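Local coordinates for protein CSE1 (Thermus thermophilus, PDB 4AN8) that serves as a subunit of the type I-E CRISPR Cascade complex, where it probably takes part in selecting foreign DNA for antiviral defence, at residues 55-60 against 200-205; 92-97 against 215-220; 234-237 against 242-245; 276-279 against 283-286; 438-443 against 458-463. All coordinates share one frame; numbering follows the deposited sequence. Where two conformers were deposited one is given.

Contact 1: residues 55-60 against 200-205; sequences VLHRLL and LETLLL
The imidazole of His-57 meets helix 199-206 with its NE2-CD2 side. At its edge, near the ring plane, lies the Leu-203 methyl CD2, 4.1 Å from His-57 CD2. The methyl CG2 of Thr-202 comes in at a slant and is closer, 3.6 Å from His-57 NE2. Leu-60, one helical turn after His-57, adds an apolar touch: its CB sits 4.1 Å from Leu-203 CD2. That one methyl therefore rests against both His-57 and Leu-60. The axes of the two segments cross at -72° and come no nearer than 10.8 Å, which fits a small patch.

Thr-202 splits its branches between two tasks. CG2 stands opposite the backbone N and faces the imidazole, while OG1 lies beside that N and bonds to Gly-196 N. His-57 ND1 is bonded to Glu-53 O in the preceding turn of its own helix. This bond limits rotation of the ring. Leu-36 of helix 32-37 packs on both Leu-60 and Leu-203.

No hydrogen bond joins the two segments. Because a carbonyl oxygen can only accept, the Glu-53 bond suggests that ND1 carries a proton. Across this contact the NE2 side of the buried ring meets methyl groups, so cohesion between the helices rests on apolar packing.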
# COMPACT_ATOMS: atom_id res chain seq x y z
N VAL A 55 -5.79 -5.79 0.21
CA VAL A 55 -7.25 -5.92 0.18
C VAL A 55 -7.78 -6.98 1.12
O VAL A 55 -8.86 -6.80 1.67
CB VAL A 55 -7.83 -6.16 -1.23
CG1 VAL A 55 -7.53 -5.02 -2.12
CG2 VAL A 55 -7.33 -7.49 -1.83
N LEU A 56 -7.03 -8.05 1.35
CA LEU A 56 -7.48 -9.06 2.30
C LEU A 56 -7.58 -8.47 3.72
O LEU A 56 -8.59 -8.69 4.41
CB LEU A 56 -6.59 -10.31 2.26
CG LEU A 56 -6.62 -11.12 0.95
CD1 LEU A 56 -5.48 -12.16 0.87
CD2 LEU A 56 -7.95 -11.78 0.76
N HIS A 57 -6.59 -7.68 4.13
CA HIS A 57 -6.68 -6.96 5.40
C HIS A 57 -7.84 -5.98 5.42
O HIS A 57 -8.51 -5.86 6.44
CB HIS A 57 -5.41 -6.18 5.72
CG HIS A 57 -4.27 -7.03 6.13
ND1 HIS A 57 -3.33 -7.50 5.24
CD2 HIS A 57 -3.93 -7.54 7.34
CE1 HIS A 57 -2.45 -8.25 5.89
NE2 HIS A 57 -2.78 -8.27 7.17
N ARG A 58 -8.06 -5.26 4.32
CA ARG A 58 -9.12 -4.23 4.30
C ARG A 58 -10.53 -4.83 4.37
O ARG A 58 -11.40 -4.28 5.03
CB ARG A 58 -8.99 -3.27 3.10
CG ARG A 58 -7.68 -2.48 3.09
CD ARG A 58 -7.28 -1.96 1.68
NE ARG A 58 -8.24 -0.98 1.18
CZ ARG A 58 -8.26 0.30 1.55
NH1 ARG A 58 -7.38 0.74 2.44
NH2 ARG A 58 -9.17 1.14 1.06
N LEU A 59 -10.73 -5.96 3.71
CA LEU A 59 -11.98 -6.71 3.85
C LEU A 59 -12.19 -7.20 5.31
O LEU A 59 -13.27 -7.02 5.89
CB LEU A 59 -12.00 -7.87 2.87
CG LEU A 59 -13.25 -8.76 2.94
CD1 LEU A 59 -14.53 -7.93 2.74
CD2 LEU A 59 -13.19 -9.92 1.90
N LEU A 60 -11.16 -7.79 5.92
CA LEU A 60 -11.28 -8.25 7.30
C LEU A 60 -11.60 -7.08 8.24
O LEU A 60 -12.45 -7.21 9.12
CB LEU A 60 -10.00 -8.95 7.79
CG LEU A 60 -9.72 -10.27 7.07
CD1 LEU A 60 -8.49 -10.93 7.63
CD2 LEU A 60 -10.94 -11.20 7.13
N LEU A 200 -3.76 -11.46 14.53
CA LEU A 200 -4.53 -10.69 15.50
C LEU A 200 -3.89 -9.35 15.77
O LEU A 200 -4.57 -8.32 15.72
CB LEU A 200 -4.69 -11.44 16.84
CG LEU A 200 -5.34 -10.61 17.95
CD1 LEU A 200 -6.78 -10.39 17.61
CD2 LEU A 200 -5.22 -11.35 19.28
N GLU A 201 -2.59 -9.34 16.03
CA GLU A 201 -1.92 -8.07 16.33
C GLU A 201 -2.03 -7.12 15.14
O GLU A 201 -2.31 -5.92 15.31
CB GLU A 201 -0.45 -8.30 16.70
CG GLU A 201 -0.28 -9.09 18.00
CD GLU A 201 1.18 -9.32 18.42
OE1 GLU A 201 2.13 -8.96 17.69
OE2 GLU A 201 1.38 -9.89 19.51
N THR A 202 -1.81 -7.66 13.95
CA THR A 202 -1.83 -6.85 12.75
C THR A 202 -3.21 -6.19 12.57
O THR A 202 -3.29 -4.97 12.45
CB THR A 202 -1.40 -7.64 11.51
OG1 THR A 202 -0.03 -8.03 11.68
CG2 THR A 202 -1.53 -6.78 10.24
N LEU A 203 -4.27 -6.99 12.59
CA LEU A 203 -5.61 -6.40 12.57
C LEU A 203 -5.79 -5.34 13.66
O LEU A 203 -6.28 -4.25 13.38
CB LEU A 203 -6.70 -7.49 12.69
CG LEU A 203 -6.74 -8.41 11.47
CD1 LEU A 203 -7.78 -9.49 11.62
CD2 LEU A 203 -6.97 -7.62 10.15
N LEU A 204 -5.39 -5.63 14.89
CA LEU A 204 -5.51 -4.65 15.98
C LEU A 204 -4.74 -3.33 15.72
O LEU A 204 -5.22 -2.23 16.06
CB LEU A 204 -5.06 -5.25 17.32
CG LEU A 204 -5.97 -6.34 17.91
CD1 LEU A 204 -5.30 -7.05 19.09
CD2 LEU A 204 -7.33 -5.76 18.32
N LEU A 205 -3.54 -3.44 15.13
CA LEU A 205 -2.71 -2.30 14.81
C LEU A 205 -3.31 -1.44 13.70
O LEU A 205 -2.90 -0.30 13.51
CB LEU A 205 -1.29 -2.75 14.44
CG LEU A 205 -0.46 -3.34 15.58
CD1 LEU A 205 0.67 -4.21 15.05
CD2 LEU A 205 0.05 -2.25 16.50

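Contact 2: residues 92-97 against 215-220; sequences RDYLNR and DAPIWE
Tyr-94 reaches from helix 88-98 into the loop 215-220, and its hydroxyl is held by two polar groups there. It accepts from Trp-219 NE1, 2.6 Å from Tyr-94 OH. The N-H...O angle is 159°, and the oxygen lies close to the indole plane. The same hydroxyl donates to the Glu-220 carboxylate, with Tyr-94 OH 2.8 Å from Glu-220 OE2. The lone pair used is the anti one, pointing away from OE1. The two bonds form a chain: indole N-H to phenol oxygen, phenol O-H to carboxylate.

The other carboxylate oxygen, Glu-220 OE1, forms a salt bridge with Arg-66 of helix 50-67. That charge probably keeps the carboxylate ionised and a good acceptor. In the backbone, Glu-220 N bonds to Pro-217 O at 2.9 Å, and Ile-218 N bonds to Thr-246 OG1.

The rings of Tyr-94 and Trp-219 meet rim to rim, with planes 77° apart and neither over the other's face. Pro-217 covers part of one indole face with its CB, 3.4 Å above the plane and toward the rim. Its CG lies 3.6 Å from Tyr-94 OH. Phe-98 meets both the Tyr-94 and the Trp-219 rings, and Phe-102 also meets the indole. This is a buried aromatic cluster whose indole N-H and phenol are bonded in series to a carboxylate. It ties the loop 215-220 to helix 88-98.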
# COMPACT_ATOMS: atom_id res chain seq x y z
N ARG A 92 -19.65 -13.63 15.22
CA ARG A 92 -20.55 -14.68 14.77
C ARG A 92 -21.93 -14.14 14.39
O ARG A 92 -22.47 -14.49 13.35
CB ARG A 92 -20.70 -15.75 15.84
CG ARG A 92 -19.48 -16.60 16.04
CD ARG A 92 -19.82 -17.77 16.95
NE ARG A 92 -18.64 -18.26 17.66
CZ ARG A 92 -17.81 -19.17 17.17
NH1 ARG A 92 -18.02 -19.68 15.96
NH2 ARG A 92 -16.76 -19.57 17.88
N ASP A 93 -22.51 -13.29 15.23
CA ASP A 93 -23.80 -12.72 14.91
C ASP A 93 -23.79 -11.94 13.59
O ASP A 93 -24.64 -12.15 12.74
CB ASP A 93 -24.31 -11.84 16.06
CG ASP A 93 -24.67 -12.65 17.30
OD1 ASP A 93 -24.87 -13.89 17.19
OD2 ASP A 93 -24.74 -12.04 18.40
N TYR A 94 -22.84 -11.03 13.43
CA TYR A 94 -22.71 -10.27 12.20
C TYR A 94 -22.56 -11.18 10.98
O TYR A 94 -23.26 -11.03 9.99
CB TYR A 94 -21.55 -9.29 12.30
CG TYR A 94 -21.48 -8.32 11.14
CD1 TYR A 94 -20.77 -8.64 9.99
CD2 TYR A 94 -22.14 -7.10 11.20
CE1 TYR A 94 -20.70 -7.79 8.93
CE2 TYR A 94 -22.07 -6.22 10.14
CZ TYR A 94 -21.34 -6.57 9.00
OH TYR A 94 -21.27 -5.71 7.93
N LEU A 95 -21.67 -12.17 11.06
CA LEU A 95 -21.46 -13.09 9.94
C LEU A 95 -22.70 -13.95 9.60
O LEU A 95 -22.97 -14.26 8.42
CB LEU A 95 -20.25 -13.99 10.23
CG LEU A 95 -18.89 -13.27 10.18
CD1 LEU A 95 -17.75 -14.25 10.38
CD2 LEU A 95 -18.71 -12.49 8.87
N ASN A 96 -23.45 -14.34 10.62
CA ASN A 96 -24.68 -15.09 10.40
C ASN A 96 -25.74 -14.22 9.75
O ASN A 96 -26.43 -14.66 8.84
CB ASN A 96 -25.20 -15.68 11.72
CG ASN A 96 -24.29 -16.77 12.25
OD1 ASN A 96 -23.66 -17.50 11.48
ND2 ASN A 96 -24.20 -16.87 13.57
N ARG A 97 -25.84 -12.97 10.20
CA ARG A 97 -26.78 -12.03 9.59
C ARG A 97 -26.48 -11.72 8.10
O ARG A 97 -27.41 -11.55 7.32
CB ARG A 97 -26.83 -10.73 10.39
CG ARG A 97 -27.73 -9.66 9.75
CD ARG A 97 -27.71 -8.35 10.53
NE ARG A 97 -28.42 -8.50 11.80
CZ ARG A 97 -28.27 -7.69 12.84
NH1 ARG A 97 -27.42 -6.67 12.75
NH2 ARG A 97 -28.97 -7.89 13.95
N ASP A 215 -22.04 5.09 7.28
CA ASP A 215 -21.12 4.23 6.59
C ASP A 215 -21.79 2.88 6.49
O ASP A 215 -22.66 2.55 7.29
CB ASP A 215 -19.80 4.14 7.37
CG ASP A 215 -18.73 3.33 6.62
OD1 ASP A 215 -18.70 3.37 5.39
OD2 ASP A 215 -17.93 2.65 7.29
N ALA A 216 -21.39 2.11 5.49
CA ALA A 216 -21.90 0.76 5.32
C ALA A 216 -21.03 0.11 4.26
O ALA A 216 -20.70 0.75 3.26
CB ALA A 216 -23.39 0.79 4.86
N PRO A 217 -20.64 -1.14 4.48
CA PRO A 217 -19.92 -1.88 3.44
C PRO A 217 -20.91 -2.32 2.36
O PRO A 217 -22.14 -2.27 2.58
CB PRO A 217 -19.37 -3.09 4.20
CG PRO A 217 -20.34 -3.29 5.37
CD PRO A 217 -20.79 -1.89 5.74
N ILE A 218 -20.37 -2.74 1.22
CA ILE A 218 -21.18 -3.07 0.06
C ILE A 218 -22.26 -4.10 0.38
O ILE A 218 -23.34 -4.06 -0.22
CB ILE A 218 -20.30 -3.57 -1.11
CG1 ILE A 218 -21.12 -3.61 -2.43
CG2 ILE A 218 -19.68 -4.96 -0.79
CD1 ILE A 218 -21.57 -2.23 -2.92
N TRP A 219 -22.01 -5.02 1.32
CA TRP A 219 -22.98 -6.08 1.60
C TRP A 219 -24.13 -5.65 2.53
O TRP A 219 -25.07 -6.42 2.72
CB TRP A 219 -22.29 -7.33 2.15
CG TRP A 219 -21.48 -7.05 3.38
CD1 TRP A 219 -21.96 -6.96 4.66
CD2 TRP A 219 -20.08 -6.81 3.47
NE1 TRP A 219 -20.94 -6.65 5.53
CE2 TRP A 219 -19.77 -6.58 4.82
CE3 TRP A 219 -19.05 -6.76 2.53
CZ2 TRP A 219 -18.48 -6.32 5.26
CZ3 TRP A 219 -17.74 -6.50 2.98
CH2 TRP A 219 -17.48 -6.28 4.32
N GLU A 220 -24.07 -4.44 3.08
CA GLU A 220 -25.11 -3.91 3.95
C GLU A 220 -26.14 -3.05 3.19
O GLU A 220 -27.10 -2.56 3.78
CB GLU A 220 -24.52 -3.09 5.11
CG GLU A 220 -23.97 -3.91 6.29
CD GLU A 220 -23.63 -3.04 7.48
OE1 GLU A 220 -24.31 -2.01 7.67
OE2 GLU A 220 -22.68 -3.36 8.24

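Contact 3: residues 234-237 against 242-245; sequences TKWP and TRVY
Trp-236 and Arg-243 face each other across a short connection from strand to helix. Trp-236 lies in the extended strand 235-237, and Arg-243 in the short helix 241-245. Their CA atoms are 9.8 Å apart, and those of Pro-237 and Val-244 are 9.7 Å apart. The backbones thus stay well separated, and no hydrogen bond links the two segments. The strand is fixed from another direction: it runs parallel to strand 261-273, and Trp-236 has backbone bonds with Glu-271 and Leu-273.

Side chains bridge the gap. The benzo part of the indole meets the arginine chain, with Trp-236 CE3 4.1 Å from Arg-243 CD. The methylene approaches the ring at a slant. Ring and guanidinium planes are turned 77° apart, so the charged group is not stacked on the indole. Arg-243 leaves its helix with CG opposite the backbone N (chi1 171°). The chain then bends at chi3 (-59°), which turns the guanidinium aside after CD has met the ring. Its NH1 is bonded to two backbone oxygens, Thr-239 O in the connecting turn and Asp-214 O. Pro-237 makes a looser approach, with its O 4.4 Å from Arg-243 CD.

The indole also packs on Val-270 of strand 261-273 and on Pro-248. At the start of the helix, the Asp-215 carboxylate receives the N-H groups of Thr-242 and Arg-243. The whole is a tight beta-loop-alpha connection, in which a strand of a mixed sheet passes within a few residues into a short helix near the protein surface.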
# COMPACT_ATOMS: atom_id res chain seq x y z
N THR A 234 -25.25 5.65 -11.18
CA THR A 234 -25.06 5.67 -9.73
C THR A 234 -23.76 6.34 -9.33
O THR A 234 -22.69 5.93 -9.75
CB THR A 234 -25.07 4.27 -9.12
OG1 THR A 234 -26.25 3.59 -9.54
CG2 THR A 234 -25.03 4.35 -7.60
N LYS A 235 -23.85 7.37 -8.50
CA LYS A 235 -22.69 8.13 -8.09
C LYS A 235 -22.72 8.27 -6.59
O LYS A 235 -23.74 8.68 -6.03
CB LYS A 235 -22.69 9.50 -8.75
CG LYS A 235 -22.94 9.42 -10.24
CD LYS A 235 -22.94 10.79 -10.87
CE LYS A 235 -23.20 10.68 -12.36
NZ LYS A 235 -24.52 9.98 -12.62
N TRP A 236 -21.63 7.89 -5.94
CA TRP A 236 -21.57 7.95 -4.49
C TRP A 236 -20.41 8.82 -4.07
O TRP A 236 -19.32 8.72 -4.63
CB TRP A 236 -21.33 6.58 -3.86
CG TRP A 236 -22.43 5.60 -3.94
CD1 TRP A 236 -23.72 5.83 -4.35
CD2 TRP A 236 -22.35 4.20 -3.61
NE1 TRP A 236 -24.43 4.65 -4.28
CE2 TRP A 236 -23.62 3.65 -3.84
CE3 TRP A 236 -21.31 3.37 -3.15
CZ2 TRP A 236 -23.89 2.30 -3.63
CZ3 TRP A 236 -21.59 2.03 -2.93
CH2 TRP A 236 -22.86 1.50 -3.17
N PRO A 237 -20.64 9.67 -3.07
CA PRO A 237 -19.49 10.38 -2.51
C PRO A 237 -18.54 9.33 -1.95
O PRO A 237 -18.99 8.34 -1.41
CB PRO A 237 -20.10 11.26 -1.42
CG PRO A 237 -21.48 10.70 -1.17
CD PRO A 237 -21.92 10.03 -2.43
N THR A 242 -15.75 1.84 5.72
CA THR A 242 -15.98 0.51 5.19
C THR A 242 -16.61 0.55 3.82
O THR A 242 -16.49 -0.41 3.06
CB THR A 242 -16.81 -0.37 6.14
OG1 THR A 242 -18.17 0.07 6.13
CG2 THR A 242 -16.25 -0.27 7.54
N ARG A 243 -17.27 1.66 3.49
CA ARG A 243 -17.84 1.80 2.15
C ARG A 243 -16.66 1.92 1.19
O ARG A 243 -16.62 1.32 0.14
CB ARG A 243 -18.76 3.03 2.05
CG ARG A 243 -19.20 3.37 0.63
CD ARG A 243 -20.13 4.62 0.55
NE ARG A 243 -21.34 4.46 1.36
CZ ARG A 243 -21.56 5.12 2.50
NH1 ARG A 243 -20.68 6.01 2.97
NH2 ARG A 243 -22.68 4.92 3.18
N VAL A 244 -15.67 2.71 1.57
CA VAL A 244 -14.46 2.81 0.78
C VAL A 244 -13.62 1.52 0.74
O VAL A 244 -13.16 1.14 -0.31
CB VAL A 244 -13.66 4.05 1.16
CG1 VAL A 244 -12.33 4.10 0.38
CG2 VAL A 244 -14.50 5.28 0.82
N TYR A 245 -13.47 0.83 1.87
CA TYR A 245 -12.79 -0.48 1.91
C TYR A 245 -13.43 -1.52 0.98
O TYR A 245 -12.77 -2.45 0.51
CB TYR A 245 -12.84 -1.07 3.33
CG TYR A 245 -11.84 -0.49 4.32
CD1 TYR A 245 -10.95 0.54 3.96
CD2 TYR A 245 -11.79 -0.98 5.62
CE1 TYR A 245 -10.03 1.04 4.87
CE2 TYR A 245 -10.88 -0.49 6.54
CZ TYR A 245 -10.00 0.51 6.17
OH TYR A 245 -9.13 0.98 7.11

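Contact 4: residues 276-279 against 283-286; sequences THRD and AQRL
Arg-278 NH1 is gripped by two backbone oxygens, Val-282 O and Val-318 O. Arg-278 belongs to the loop that leads from strand 261-273 into the beta-hairpin of strands 284-286 and 292-294, and its side chain spans the turn at the entry to that hairpin. Two acceptors on one nitrogen probably hold the guanidinium in place and concentrate its positive charge on that side. Val-282 directly precedes Ala-283, and Arg-278 NH1 lies 4.3 Å from Ala-283 CA, which sits at the edge of the guanidinium near its plane.

Next along the loop, Asp-279 OD1 bonds to Met-281 N, the bond of an Asx turn. Asp-279 OD2 forms a salt bridge with Arg-58 of helix 50-67.

The first torsion of Arg-278 sets CG opposite the backbone N (chi1 173°). The chain runs on extended and then bends at chi3 (55°). Gln-284, which also touches Leu-292 of the partner strand, comes alongside, running the opposite way. Its amide and the guanidinium are nearly parallel, with planes only 8° apart, but no hydrogen bond joins them. The meeting is through the aliphatic part of the arginine: Arg-278 CD lies 3.7 Å from Gln-284 OE1 and 3.9 Å from the amide carbon, Gln-284 CD.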
# COMPACT_ATOMS: atom_id res chain seq x y z
N THR A 276 -14.40 14.69 1.59
CA THR A 276 -13.29 15.01 2.48
C THR A 276 -12.57 13.76 3.04
O THR A 276 -11.38 13.79 3.36
CB THR A 276 -13.73 15.95 3.61
OG1 THR A 276 -14.77 15.34 4.38
CG2 THR A 276 -14.27 17.24 3.03
N HIS A 277 -13.31 12.65 3.13
CA HIS A 277 -12.77 11.40 3.64
C HIS A 277 -11.38 11.04 3.13
O HIS A 277 -11.11 11.06 1.95
CB HIS A 277 -13.74 10.26 3.31
CG HIS A 277 -13.23 8.90 3.70
ND1 HIS A 277 -13.40 8.38 4.96
CD2 HIS A 277 -12.56 7.96 2.99
CE1 HIS A 277 -12.87 7.17 5.01
NE2 HIS A 277 -12.35 6.90 3.83
N ARG A 278 -10.50 10.69 4.05
CA ARG A 278 -9.19 10.14 3.70
C ARG A 278 -9.13 8.72 4.22
O ARG A 278 -9.43 8.47 5.38
CB ARG A 278 -8.06 10.98 4.32
CG ARG A 278 -6.66 10.38 4.15
CD ARG A 278 -5.56 11.35 4.60
NE ARG A 278 -5.76 11.80 5.99
CZ ARG A 278 -4.97 11.46 6.99
NH1 ARG A 278 -3.92 10.69 6.77
NH2 ARG A 278 -5.21 11.90 8.22
N ASP A 279 -8.76 7.79 3.36
CA ASP A 279 -8.63 6.40 3.77
C ASP A 279 -7.57 6.29 4.90
O ASP A 279 -6.53 6.93 4.86
CB ASP A 279 -8.26 5.54 2.55
CG ASP A 279 -8.26 4.06 2.86
OD1 ASP A 279 -7.33 3.64 3.59
OD2 ASP A 279 -9.15 3.32 2.36
N ALA A 283 -1.54 8.33 3.39
CA ALA A 283 -0.87 9.51 3.93
C ALA A 283 -0.81 10.64 2.91
O ALA A 283 -0.97 10.43 1.71
CB ALA A 283 0.50 9.14 4.37
N GLN A 284 -0.57 11.86 3.37
CA GLN A 284 -0.53 12.99 2.44
C GLN A 284 0.66 13.89 2.71
O GLN A 284 1.24 13.88 3.81
CB GLN A 284 -1.85 13.77 2.48
CG GLN A 284 -3.00 13.08 1.75
CD GLN A 284 -4.31 13.87 1.84
OE1 GLN A 284 -4.63 14.44 2.88
NE2 GLN A 284 -5.05 13.91 0.73
N ARG A 285 1.00 14.66 1.68
CA ARG A 285 2.13 15.58 1.72
C ARG A 285 1.75 16.84 0.92
O ARG A 285 0.80 16.82 0.12
CB ARG A 285 3.34 14.87 1.09
CG ARG A 285 4.57 15.71 0.96
CD ARG A 285 5.40 15.34 -0.27
NE ARG A 285 6.47 16.32 -0.46
CZ ARG A 285 7.76 16.03 -0.45
NH1 ARG A 285 8.18 14.78 -0.30
NH2 ARG A 285 8.65 17.00 -0.62
N LEU A 286 2.49 17.93 1.11
CA LEU A 286 2.27 19.12 0.28
C LEU A 286 3.19 19.09 -0.94
O LEU A 286 4.33 18.64 -0.84
CB LEU A 286 2.52 20.40 1.07
CG LEU A 286 1.53 20.70 2.21
CD1 LEU A 286 1.84 22.04 2.85
CD2 LEU A 286 0.10 20.65 1.70

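Contact 5: residues 438-443 against 458-463; sequences DGAFPR and REALRG
Arg-443 turns toward Ala-460 through two torsions. CG lies beside the backbone N, opposite the carbonyl carbon (chi1 -45°), and the chain bends at chi3 (-38°). This carries NH2 to 4.2 Å from the Ala-460 methyl CB. One turn earlier, Ala-440 points its own methyl across, and Ala-440 CB meets Ala-460 CB at 3.7 Å. With such small side chains the backbones come close: the CA atoms of Ala-440 and Ala-460 are 6.4 Å apart.

Helices 429-446 and 453-476 follow each other in the chain and pack side by side in the C-terminal helical bundle known from the Cse1 family. The alanine pair is a close point between them. Helix 429-446 is kinked here. Pro-442 has no N-H to offer the preceding turn, and Arg-443 N makes only a weak bond to Ala-440 O, 3.2 Å away. Helix 453-476 is regular in this part, with Arg-462 N bonded to Arg-458 O.

Leu-461, next to Ala-460, turns to Met-384 and Ala-385 of helix 372-403. The Ala-460 methyl thus meets Ala-440 and Arg-443 together, and the guanidinium of Arg-443 comes to it at a slant, without a polar bond between the two segments.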
# COMPACT_ATOMS: atom_id res chain seq x y z
N ASP A 438 19.05 3.05 1.04
CA ASP A 438 17.94 2.11 1.23
C ASP A 438 18.28 1.02 2.25
O ASP A 438 17.45 0.67 3.08
CB ASP A 438 17.52 1.47 -0.10
CG ASP A 438 16.78 2.42 -1.00
OD1 ASP A 438 16.09 3.34 -0.50
OD2 ASP A 438 16.89 2.26 -2.24
N GLY A 439 19.52 0.51 2.20
CA GLY A 439 20.00 -0.43 3.19
C GLY A 439 20.29 0.20 4.54
O GLY A 439 20.14 -0.44 5.59
N ALA A 440 20.71 1.46 4.55
CA ALA A 440 21.06 2.10 5.81
C ALA A 440 19.83 2.66 6.52
O ALA A 440 19.83 2.78 7.75
CB ALA A 440 22.09 3.20 5.59
N PHE A 441 18.80 3.03 5.76
CA PHE A 441 17.67 3.71 6.38
C PHE A 441 16.99 2.98 7.55
O PHE A 441 16.71 3.61 8.57
CB PHE A 441 16.61 4.17 5.37
CG PHE A 441 15.52 5.00 6.01
CD1 PHE A 441 15.78 6.29 6.43
CD2 PHE A 441 14.27 4.45 6.26
CE1 PHE A 441 14.80 7.05 7.04
CE2 PHE A 441 13.28 5.21 6.87
CZ PHE A 441 13.55 6.51 7.25
N PRO A 442 16.70 1.67 7.41
CA PRO A 442 16.04 0.93 8.49
C PRO A 442 16.77 1.00 9.82
O PRO A 442 16.11 1.07 10.86
CB PRO A 442 16.03 -0.52 7.99
CG PRO A 442 16.03 -0.38 6.49
CD PRO A 442 16.77 0.89 6.16
N ARG A 443 18.10 0.95 9.79
CA ARG A 443 18.92 0.99 11.02
C ARG A 443 18.76 2.33 11.69
O ARG A 443 18.49 2.42 12.88
CB ARG A 443 20.39 0.75 10.70
CG ARG A 443 20.68 -0.38 9.73
CD ARG A 443 22.17 -0.70 9.72
NE ARG A 443 22.98 0.51 9.84
CZ ARG A 443 23.71 1.03 8.86
NH1 ARG A 443 23.74 0.43 7.67
NH2 ARG A 443 24.42 2.14 9.06
N ARG A 458 24.90 10.26 9.47
CA ARG A 458 25.98 11.00 8.81
C ARG A 458 27.08 10.05 8.39
O ARG A 458 27.63 10.18 7.29
CB ARG A 458 26.54 12.10 9.71
CG ARG A 458 27.52 13.00 8.98
CD ARG A 458 27.88 14.22 9.80
NE ARG A 458 26.74 14.66 10.61
CZ ARG A 458 26.66 14.50 11.92
NH1 ARG A 458 27.65 13.92 12.58
NH2 ARG A 458 25.58 14.92 12.58
N GLU A 459 27.38 9.08 9.24
CA GLU A 459 28.33 8.04 8.87
C GLU A 459 27.84 7.27 7.64
O GLU A 459 28.61 7.00 6.71
CB GLU A 459 28.57 7.08 10.03
CG GLU A 459 28.98 7.76 11.33
CD GLU A 459 30.18 8.68 11.16
OE1 GLU A 459 30.97 8.48 10.21
OE2 GLU A 459 30.34 9.61 11.98
N ALA A 460 26.56 6.93 7.63
CA ALA A 460 26.01 6.17 6.51
C ALA A 460 26.00 7.01 5.24
O ALA A 460 26.29 6.51 4.17
CB ALA A 460 24.61 5.66 6.83
N LEU A 461 25.69 8.30 5.38
CA LEU A 461 25.75 9.21 4.23
C LEU A 461 27.16 9.25 3.63
O LEU A 461 27.34 9.19 2.41
CB LEU A 461 25.32 10.63 4.64
CG LEU A 461 23.84 10.82 4.98
CD1 LEU A 461 23.54 12.26 5.34
CD2 LEU A 461 22.99 10.38 3.82
N ARG A 462 28.17 9.33 4.50
CA ARG A 462 29.56 9.36 4.05
C ARG A 462 29.89 8.09 3.26
O ARG A 462 30.35 8.16 2.11
CB ARG A 462 30.49 9.51 5.26
CG ARG A 462 31.78 10.25 4.98
CD ARG A 462 32.45 10.73 6.26
NE ARG A 462 32.48 12.19 6.35
CZ ARG A 462 31.99 12.90 7.37
NH1 ARG A 462 31.42 12.29 8.40
NH2 ARG A 462 32.08 14.23 7.36
N GLY A 463 29.61 6.94 3.85
CA GLY A 463 29.90 5.66 3.22
C GLY A 463 29.14 5.48 1.93
O GLY A 463 29.66 4.93 0.96

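From the N terminus, helix 50-67 opens contact 1 and helix 88-98 opens contact 2. Contact 1 closes at helix 199-206, and contact 2 just after it at 215-220, so these long-range contacts cross. Contacts 3, 4 and 5 follow in series. Contacts 3 and 4 close short connections, strand to helix and loop to hairpin. Contact 5 joins consecutive helices. The first four cluster around helix 50-67. Leu-59 of contact 1 packs on Trp-219 of contact 2, and Arg-58 on Tyr-245 of contact 3. Polar bonds also join contact 1 to 4 and contact 2 to 3. Contact 5 stands apart in the C-terminal helices. Its nearest atoms are about 12 Å from contact 4.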